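Local structure of NYN domain-containing protein (Vibrio parahaemolyticus, 2QIP) at residues D95-T99 with D118-L124. The protein is of unknown function but belongs to the NYN family of the PIN clan, and is probably an RNA nuclease. Coordinates in Å, arbitrary orientation, origin at the centre of the assembly. Numbering follows the deposited sequence.
Sequences DVGIT and DGDFSLL
Two helix N-termini on one face of the parallel sheet meet here: 95-99 opens helix 95-105 in regular alpha conformation, and 118-124 runs from the loop after strand 111-115 into helix 122-132. Residues 119-121 have helical phi/psi without the regular bonds; F121 N binds D118 O (3.0 Å) and S122 N binds G119 O (2.9 Å). In register, the CA of D95 faces that of F121 at 7.6 Å and the CA of T99 that of L124 at 6.4 Å; together the segments bury 300 Å². D95 (m) puts its OD2 2.9 Å from OD2 of D118, a pair of acceptors, and its OD1 3.3 Å from CZ of F121 (m, chi2 -55°). Water 1 is hydrogen-bonded to OD2 of D95 (2.6 Å) and OD2 of D120 (2.7 Å). CB of V96 points away from 118-124, and the side chain packs against T99 of the second subunit. I98 (m, t) sets CG2 3.7 Å from CE1 of F121 and 4.4 Å from CD2 of L124 (t, p), in an apolar layer over L15 and L114; I98 and F121 also touch D17. T99 (m) returns its OG1 to O of D95 (2.7 Å), beside the i to i+4 bond from its N (3.0 Å); OG1 meets the F121 ring edge (CE1, 3.9 Å), and T99 O lies 4.1 Å from L124 CD1. On the second segment, D118 (t) forms an Asx turn, OD1 accepting from N of D120 at 2.9 Å, and OD1 of D120 salt-bridges K80 of the second subunit. The like-charged D95-D118 pair is electrostatically unfavourable; with no metal modelled, the acid cluster is consistent with, but does not prove, a divalent-metal site as in PIN-clan nucleases.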
# COMPACT_ATOMS: atom_id res chain seq x y z
N ASP A 95 0.89 -5.03 -1.41
CA ASP A 95 0.82 -3.63 -1.84
C ASP A 95 1.41 -2.65 -0.84
O ASP A 95 2.08 -1.70 -1.23
CB ASP A 95 -0.61 -3.22 -2.21
CG ASP A 95 -1.13 -3.94 -3.46
OD1 ASP A 95 -0.47 -4.88 -3.96
OD2 ASP A 95 -2.22 -3.53 -3.95
N VAL A 96 1.12 -2.84 0.45
CA VAL A 96 1.66 -1.92 1.45
C VAL A 96 3.20 -1.98 1.44
O VAL A 96 3.87 -0.95 1.38
CB VAL A 96 1.10 -2.18 2.89
CG1 VAL A 96 1.89 -1.36 3.92
CG2 VAL A 96 -0.40 -1.83 2.95
N GLY A 97 3.77 -3.19 1.45
CA GLY A 97 5.22 -3.28 1.56
C GLY A 97 5.96 -2.82 0.30
O GLY A 97 7.02 -2.19 0.38
N ILE A 98 5.39 -3.10 -0.87
CA ILE A 98 5.95 -2.61 -2.13
C ILE A 98 5.89 -1.07 -2.19
O ILE A 98 6.87 -0.42 -2.60
CB ILE A 98 5.24 -3.28 -3.34
CG1 ILE A 98 5.68 -4.75 -3.43
CG2 ILE A 98 5.56 -2.55 -4.67
CD1 ILE A 98 4.89 -5.60 -4.46
N THR A 99 4.77 -0.50 -1.74
CA THR A 99 4.63 0.95 -1.70
C THR A 99 5.70 1.56 -0.80
O THR A 99 6.36 2.53 -1.19
CB THR A 99 3.22 1.35 -1.27
OG1 THR A 99 2.29 0.83 -2.23
CG2 THR A 99 3.04 2.86 -1.20
N ASP A 118 -1.24 -4.61 -11.17
CA ASP A 118 -2.25 -4.12 -10.22
C ASP A 118 -2.41 -2.59 -10.30
O ASP A 118 -1.49 -1.83 -9.97
CB ASP A 118 -1.81 -4.57 -8.81
CG ASP A 118 -2.80 -4.20 -7.70
OD1 ASP A 118 -3.69 -3.35 -7.90
OD2 ASP A 118 -2.62 -4.77 -6.58
N GLY A 119 -3.57 -2.15 -10.77
CA GLY A 119 -3.82 -0.74 -10.96
C GLY A 119 -3.74 0.10 -9.70
O GLY A 119 -3.58 1.32 -9.79
N ASP A 120 -3.86 -0.50 -8.52
CA ASP A 120 -3.71 0.31 -7.31
C ASP A 120 -2.32 0.94 -7.22
O ASP A 120 -2.14 1.95 -6.54
CB ASP A 120 -4.04 -0.48 -6.04
CG ASP A 120 -5.53 -0.54 -5.78
OD1 ASP A 120 -6.23 0.40 -6.21
OD2 ASP A 120 -5.99 -1.52 -5.15
N PHE A 121 -1.36 0.35 -7.91
CA PHE A 121 -0.01 0.95 -7.90
C PHE A 121 0.07 2.25 -8.72
O PHE A 121 1.10 2.95 -8.67
CB PHE A 121 1.05 -0.05 -8.35
CG PHE A 121 1.34 -1.13 -7.35
CD1 PHE A 121 1.70 -0.82 -6.05
CD2 PHE A 121 1.26 -2.47 -7.72
CE1 PHE A 121 1.98 -1.85 -5.11
CE2 PHE A 121 1.55 -3.48 -6.81
CZ PHE A 121 1.90 -3.19 -5.50
N SER A 122 -1.01 2.61 -9.43
CA SER A 122 -1.02 3.89 -10.14
C SER A 122 -0.70 5.04 -9.20
O SER A 122 0.01 5.98 -9.59
CB SER A 122 -2.38 4.14 -10.80
OG SER A 122 -2.64 3.10 -11.71
N LEU A 123 -1.24 4.99 -7.97
CA LEU A 123 -0.98 6.08 -7.04
C LEU A 123 0.49 6.15 -6.65
O LEU A 123 1.04 7.24 -6.41
CB LEU A 123 -1.84 5.98 -5.79
CG LEU A 123 -3.28 6.51 -5.91
CD1 LEU A 123 -4.12 5.66 -6.84
CD2 LEU A 123 -3.93 6.59 -4.54
N LEU A 124 1.13 4.98 -6.60
CA LEU A 124 2.55 4.91 -6.27
C LEU A 124 3.40 5.46 -7.41
O LEU A 124 4.34 6.24 -7.17
CB LEU A 124 2.94 3.46 -5.95
CG LEU A 124 4.44 3.15 -5.90
CD1 LEU A 124 5.16 3.95 -4.80
CD2 LEU A 124 4.63 1.64 -5.75
O HOH W 1 -4.66 -3.88 -4.90